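Local coordinates for hydrolase, isochorismatase family (PDB 4H17), which belongs to the isochorismatase family of hydrolases and probably acts as a hydrolase, at residues A[181-184]-A[185-189]. Residues are numbered along the deposited sequence; the frame is centred on the assembly and turned at random.
Sequences AVMA and DNFAC
The ring of Phe187 receives Val182 O at its edge, in the ring plane, 3.7 Å from CD2, while the selenomethionine Met183 approaches obliquely and brings its methyl CE to 4.0 Å from CD2. The guanidinium of Arg142, on helix 133-146, adds a cation-pi contact to the same ring. Met183 reaches this position because its chain is bent at chi2 (-75°) and chi3 (107°), which brings SE and CE against Phe187 CB; the two side chains cross at about a right angle. The i+4 bonds of the helix continue as far as Phe187: Asp185 N donates to Ala181 O at 3.0 Å, and Phe187 N to Met183 O at 2.8 Å, tilted 15° from the carbonyl plane. Ala188 N adds an i+5 bond to Met183 O at 2.9 Å, from well above that plane, and Asn186 N a weak one. One carbonyl thus satisfies several amides as the chain turns away. A water donates to Ala184 O and Ala188 O. The buried carboxylate of Asp185 leads into the subunit interface: OD1 accepts a hydrogen bond from Met8 N and forms a salt bridge with Arg161 of the second subunit, whose His134 is hydrogen-bonded to OD2. Helix 172-186 here connects strand 150-159 to its parallel neighbour 189-191, outermost within this chain, as a beta-alpha-beta crossover of the Rossmann-like fold.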
loop_
_atom_site.group_PDB
_atom_site.type_symbol
_atom_site.label_atom_id
_atom_site.label_comp_id
_atom_site.label_asym_id
_atom_site.label_seq_id
_atom_site.Cartn_x
_atom_site.Cartn_y
_atom_site.Cartn_z
ATOM N N ALA A 181 3.402 4.288 10.268
ATOM C CA ALA A 181 2.243 4.020 11.127
ATOM C C ALA A 181 1.284 3.015 10.458
ATOM O O ALA A 181 0.760 2.095 11.116
ATOM C CB ALA A 181 1.526 5.316 11.501
ATOM N N VAL A 182 1.053 3.222 9.166
ATOM C CA VAL A 182 0.190 2.358 8.327
ATOM C C VAL A 182 0.744 0.921 8.263
ATOM O O VAL A 182 0.029 -0.055 8.487
ATOM C CB VAL A 182 0.031 2.985 6.918
ATOM C CG1 VAL A 182 -0.425 1.979 5.866
ATOM C CG2 VAL A 182 -0.879 4.205 6.988
HETATM N N MSE A 183 2.042 0.804 7.983
HETATM C CA MSE A 183 2.727 -0.490 8.011
HETATM C C MSE A 183 2.607 -1.171 9.362
HETATM O O MSE A 183 2.251 -2.333 9.426
HETATM C CB MSE A 183 4.210 -0.275 7.645
HETATM C CG MSE A 183 4.368 0.188 6.185
HETATM SE SE MSE A 183 4.097 -1.260 4.945
HETATM C CE MSE A 183 2.379 -0.733 4.262
ATOM N N ALA A 184 2.887 -0.444 10.451
ATOM C CA ALA A 184 2.845 -1.004 11.795
ATOM C C ALA A 184 1.430 -1.449 12.183
ATOM O O ALA A 184 1.258 -2.331 13.033
ATOM C CB ALA A 184 3.367 0.003 12.803
ATOM N N ASP A 185 0.424 -0.838 11.604
ATOM C CA ASP A 185 -0.958 -1.192 11.946
ATOM C C ASP A 185 -1.299 -2.623 11.516
ATOM O O ASP A 185 -2.027 -3.319 12.233
ATOM C CB ASP A 185 -1.917 -0.190 11.284
ATOM C CG ASP A 185 -3.360 -0.389 11.687
ATOM O OD1 ASP A 185 -3.579 -0.649 12.885
ATOM O OD2 ASP A 185 -4.237 -0.166 10.797
ATOM N N ASN A 186 -0.852 -3.037 10.333
ATOM C CA ASN A 186 -1.390 -4.245 9.713
ATOM C C ASN A 186 -0.494 -4.956 8.658
ATOM O O ASN A 186 -0.959 -5.897 7.997
ATOM C CB ASN A 186 -2.711 -3.865 9.038
ATOM C CG ASN A 186 -3.677 -5.027 8.910
ATOM O OD1 ASN A 186 -3.687 -5.935 9.725
ATOM N ND2 ASN A 186 -4.519 -4.964 7.890
ATOM N N PHE A 187 0.740 -4.483 8.461
ATOM C CA PHE A 187 1.550 -5.042 7.381
ATOM C C PHE A 187 2.969 -5.439 7.770
ATOM O O PHE A 187 3.553 -6.302 7.106
ATOM C CB PHE A 187 1.537 -4.108 6.205
ATOM C CG PHE A 187 0.156 -3.869 5.659
ATOM C CD1 PHE A 187 -0.426 -4.811 4.848
ATOM C CD2 PHE A 187 -0.562 -2.750 6.024
ATOM C CE1 PHE A 187 -1.710 -4.622 4.373
ATOM C CE2 PHE A 187 -1.850 -2.544 5.539
ATOM C CZ PHE A 187 -2.408 -3.500 4.714
ATOM N N ALA A 188 3.528 -4.871 8.832
ATOM C CA ALA A 188 4.902 -5.223 9.225
ATOM C C ALA A 188 5.178 -4.833 10.640
ATOM O O ALA A 188 4.503 -3.969 11.179
ATOM C CB ALA A 188 5.905 -4.501 8.334
ATOM N N CYS A 189 6.154 -5.487 11.259
ATOM C CA CYS A 189 6.855 -4.892 12.414
ATOM C C CYS A 189 7.679 -3.773 11.869
ATOM O O CYS A 189 8.310 -3.922 10.816
ATOM C CB CYS A 189 7.736 -5.925 13.098
ATOM S SG CYS A 189 6.779 -7.114 14.059
HETATM O O HOH W 1 3.586 -3.473 13.955
#